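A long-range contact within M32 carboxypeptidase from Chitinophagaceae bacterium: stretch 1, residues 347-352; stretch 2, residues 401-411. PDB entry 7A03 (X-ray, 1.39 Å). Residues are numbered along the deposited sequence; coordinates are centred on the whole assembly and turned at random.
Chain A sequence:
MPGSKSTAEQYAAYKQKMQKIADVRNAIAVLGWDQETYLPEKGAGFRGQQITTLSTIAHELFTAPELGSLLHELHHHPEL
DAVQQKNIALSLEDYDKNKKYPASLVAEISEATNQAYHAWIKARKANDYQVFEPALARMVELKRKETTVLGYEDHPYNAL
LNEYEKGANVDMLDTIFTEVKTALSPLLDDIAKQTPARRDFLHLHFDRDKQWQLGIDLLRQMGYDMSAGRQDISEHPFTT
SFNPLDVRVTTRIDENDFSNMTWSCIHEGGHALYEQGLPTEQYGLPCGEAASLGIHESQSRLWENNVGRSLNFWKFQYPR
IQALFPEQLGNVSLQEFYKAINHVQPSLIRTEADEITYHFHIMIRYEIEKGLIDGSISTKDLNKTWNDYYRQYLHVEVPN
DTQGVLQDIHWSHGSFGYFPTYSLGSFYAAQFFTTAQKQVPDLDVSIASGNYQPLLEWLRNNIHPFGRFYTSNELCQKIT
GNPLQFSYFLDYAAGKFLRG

Stretch 1, residues 347-352: SLIRTE
Stretch 2, residues 401-411: DTQGVLQDIHW

Two irregular segments of one chain, at least 53 residues apart in sequence wherever they touch, bury 370 Å² between them. Every direct hydrogen bond between them uses a side chain of stretch 2, Gln-407 or Asp-408; two reach backbone groups of stretch 1 and two the side chain of Arg-350. Their backbones run in the same sense: the CA atoms of Leu-348 and Gln-403 lie 6.3 Å apart, those of Arg-350 and Asp-408 8.3 Å. Stretch 2 opens with two type I turns, Asp-401 to Gly-404 and Gly-404 to Gln-407. The amides of Gly-404 (weakly, N to O 2.9 Å) and Leu-406 (N to O 3.0 Å) both bond to Asp-401 O, and Gln-407 N bonds to Gly-404 O at 3.2 Å. Gly-404 joins the turns at phi/psi -124/-116, a conformation readily open to glycine, which has no side chain.

Stretch 1 begins extended at Ser-347 (-152/175), which is out of contact, its chi1 p. Leu-348 (-91/-31) directs its CA-to-CB bond toward stretch 2, and its m,t side chain brings CD1 to 3.8 Å from Gln-403 OE1. The Gln-403 conformation, with chi1 and chi2 both m and chi3 -60°, brings OE1 to this van der Waals contact. The carbonyl of Leu-348 is the polar anchor: Gln-407 NE2 donates to Leu-348 O at 3.0 Å and 164°. Water 1 donates to the same Leu-348 O (3.1 Å) and to Gln-403 O (2.7 Å), joining two carbonyls that, both being acceptors, cannot bond each other directly.

At Ile-349 the backbone swings to -107/120. Its CB points sideways, but the m,m rotamer carries the end of the side chain nearer, placing CD1 3.7 Å from Gln-403 OE1 and 4.0 Å from Gln-407 NE2. The branched aliphatic chain thus makes van der Waals contact with the amide ends of both glutamines.

A 3-10 segment, 350-352, follows, with Glu-352 N bonded to Ile-349 O at 3.1 Å. Arg-350 (-56/-44) donates its N to Gln-407 OE1 at 3.0 Å and 171°. One glutamine amide therefore reads two backbone groups of stretch 1, accepting from Arg-350 N and donating to Leu-348 O, a pairing suited to a group with both a donor and an acceptor. Gln-407 (chi1 p, chi2 t, chi3 -95°) is steadied by a bond from its NE2 to Gly-404 O, 3.1 Å.

The buried Arg-350 side chain (t, t, p, chi4 82°) meets Asp-408 (-108/139; chi1 m, chi2 -30°) in a two-pronged salt bridge, with OD2 at the guanidinium edge, near its plane: NE to Asp-408 OD2 is 2.8 Å at 178°, and NH2 to Asp-408 OD1 is 2.9 Å at 154°. Matching a planar donor with a planar carboxylate gives the buried Arg-350 a countercharge. His-410 (chi1 m, chi2 58°) adds an oblique contact, its CE1 3.5 Å from Arg-350 NH2.

Thr-351 (-69/-13, chi1 p) is exposed and its CB points sideways; water 2 donates to Gln-407 OE1 and Asp-408 OD1, both at 2.8 Å, and weakly accepts from Thr-351 N at 3.3 Å. Glu-352 (-104/0; m,t) remains exposed, beyond contact.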

# COMPACT_ATOMS: atom_id res chain seq x y z
N SER A 347 19.26 -6.44 -0.96
CA SER A 347 19.38 -6.16 0.46
C SER A 347 18.41 -7.04 1.24
O SER A 347 17.59 -7.77 0.67
CB SER A 347 19.24 -4.67 0.73
OG SER A 347 17.96 -4.20 0.36
N LEU A 348 18.49 -6.95 2.57
CA LEU A 348 17.80 -7.88 3.46
C LEU A 348 16.41 -7.42 3.87
O LEU A 348 15.54 -8.27 4.10
CB LEU A 348 18.65 -8.10 4.72
CG LEU A 348 19.94 -8.88 4.48
CD1 LEU A 348 20.94 -8.65 5.59
CD2 LEU A 348 19.63 -10.36 4.35
N ILE A 349 16.17 -6.11 3.96
CA ILE A 349 14.97 -5.55 4.56
C ILE A 349 14.07 -5.00 3.46
O ILE A 349 14.45 -4.07 2.74
CB ILE A 349 15.30 -4.46 5.58
CG1 ILE A 349 16.27 -5.00 6.64
CG2 ILE A 349 14.02 -3.89 6.20
CD1 ILE A 349 15.71 -6.17 7.44
N ARG A 350 12.85 -5.55 3.38
CA ARG A 350 11.89 -5.14 2.36
C ARG A 350 11.61 -3.65 2.39
O ARG A 350 11.57 -2.99 1.34
CB ARG A 350 10.59 -5.94 2.51
CG ARG A 350 9.44 -5.50 1.60
CD ARG A 350 8.12 -6.19 1.97
NE ARG A 350 7.70 -5.88 3.34
CZ ARG A 350 7.06 -4.76 3.69
NH1 ARG A 350 6.75 -3.86 2.77
NH2 ARG A 350 6.73 -4.52 4.96
N THR A 351 11.41 -3.08 3.59
CA THR A 351 11.03 -1.67 3.67
C THR A 351 12.14 -0.72 3.24
O THR A 351 11.85 0.45 3.00
CB THR A 351 10.52 -1.31 5.07
OG1 THR A 351 11.55 -1.62 6.03
CG2 THR A 351 9.24 -2.10 5.39
N GLU A 352 13.37 -1.21 3.10
CA GLU A 352 14.50 -0.40 2.65
C GLU A 352 14.89 -0.67 1.20
O GLU A 352 15.84 -0.06 0.71
CB GLU A 352 15.71 -0.65 3.55
CG GLU A 352 15.57 -0.14 4.98
CD GLU A 352 16.50 -0.86 5.94
OE1 GLU A 352 17.55 -1.37 5.50
OE2 GLU A 352 16.16 -0.93 7.14
N ASP A 401 17.60 -13.65 12.60
CA ASP A 401 16.18 -13.75 12.30
C ASP A 401 15.49 -12.39 12.21
O ASP A 401 14.53 -12.24 11.44
CB ASP A 401 15.49 -14.66 13.31
CG ASP A 401 15.77 -16.12 13.04
OD1 ASP A 401 16.13 -16.47 11.89
OD2 ASP A 401 15.65 -16.94 13.98
N THR A 402 15.92 -11.38 12.98
CA THR A 402 15.31 -10.06 12.83
C THR A 402 15.64 -9.45 11.47
O THR A 402 14.85 -8.65 10.95
CB THR A 402 15.68 -9.12 13.98
OG1 THR A 402 17.10 -8.96 14.05
CG2 THR A 402 15.17 -9.67 15.31
N GLN A 403 16.78 -9.81 10.88
CA GLN A 403 17.08 -9.43 9.50
C GLN A 403 16.45 -10.36 8.48
O GLN A 403 16.61 -10.15 7.27
CB GLN A 403 18.59 -9.36 9.29
CG GLN A 403 19.28 -8.26 10.08
CD GLN A 403 18.98 -6.88 9.53
OE1 GLN A 403 19.28 -6.58 8.37
NE2 GLN A 403 18.38 -6.04 10.35
N GLY A 404 15.74 -11.40 8.94
CA GLY A 404 15.12 -12.37 8.07
C GLY A 404 13.63 -12.50 8.30
O GLY A 404 12.89 -11.53 8.11
N VAL A 405 13.20 -13.68 8.74
CA VAL A 405 11.78 -14.04 8.79
C VAL A 405 10.98 -13.21 9.78
O VAL A 405 9.75 -13.10 9.64
CB VAL A 405 11.64 -15.56 9.03
CG1 VAL A 405 12.10 -15.93 10.44
CG2 VAL A 405 10.21 -16.01 8.79
N LEU A 406 11.62 -12.60 10.77
CA LEU A 406 10.90 -11.83 11.78
C LEU A 406 10.81 -10.34 11.46
O LEU A 406 10.43 -9.55 12.33
CB LEU A 406 11.53 -12.04 13.16
CG LEU A 406 11.48 -13.44 13.77
CD1 LEU A 406 12.22 -13.45 15.09
CD2 LEU A 406 10.03 -13.89 13.98
N GLN A 407 11.15 -9.91 10.23
CA GLN A 407 11.23 -8.48 9.97
C GLN A 407 9.86 -7.82 9.85
O GLN A 407 9.70 -6.66 10.24
CB GLN A 407 12.09 -8.19 8.73
CG GLN A 407 11.58 -8.80 7.43
CD GLN A 407 12.51 -8.49 6.26
OE1 GLN A 407 12.28 -7.53 5.52
NE2 GLN A 407 13.57 -9.28 6.10
N ASP A 408 8.88 -8.52 9.29
CA ASP A 408 7.60 -7.91 8.93
C ASP A 408 6.51 -8.37 9.88
O ASP A 408 6.45 -9.55 10.25
CB ASP A 408 7.23 -8.23 7.48
CG ASP A 408 7.94 -7.33 6.50
OD1 ASP A 408 8.23 -6.18 6.86
OD2 ASP A 408 8.21 -7.77 5.36
N ILE A 409 5.64 -7.43 10.27
CA ILE A 409 4.62 -7.67 11.28
C ILE A 409 3.38 -8.37 10.74
O ILE A 409 2.56 -8.85 11.54
CB ILE A 409 4.23 -6.32 11.92
CG1 ILE A 409 3.56 -6.52 13.29
CG2 ILE A 409 3.34 -5.51 10.97
CD1 ILE A 409 3.39 -5.21 14.08
N HIS A 410 3.25 -8.47 9.41
CA HIS A 410 1.97 -8.81 8.80
C HIS A 410 1.41 -10.12 9.34
O HIS A 410 0.23 -10.19 9.71
CB HIS A 410 2.09 -8.82 7.27
CG HIS A 410 2.49 -7.50 6.69
ND1 HIS A 410 3.65 -6.85 7.05
CD2 HIS A 410 1.89 -6.71 5.77
CE1 HIS A 410 3.74 -5.71 6.38
NE2 HIS A 410 2.68 -5.60 5.60
N TRP A 411 2.25 -11.15 9.43
CA TRP A 411 1.77 -12.47 9.82
C TRP A 411 1.25 -12.47 11.25
O TRP A 411 0.25 -13.12 11.55
CB TRP A 411 2.87 -13.51 9.63
CG TRP A 411 3.21 -13.75 8.18
CD1 TRP A 411 2.45 -13.41 7.10
CD2 TRP A 411 4.37 -14.39 7.67
NE1 TRP A 411 3.08 -13.78 5.93
CE2 TRP A 411 4.26 -14.40 6.26
CE3 TRP A 411 5.50 -14.96 8.26
CZ2 TRP A 411 5.23 -14.97 5.44
CZ3 TRP A 411 6.46 -15.52 7.44
CH2 TRP A 411 6.32 -15.51 6.05
O HOH W 1 15.63 -11.25 5.05
O HOH W 2 10.78 -5.26 6.00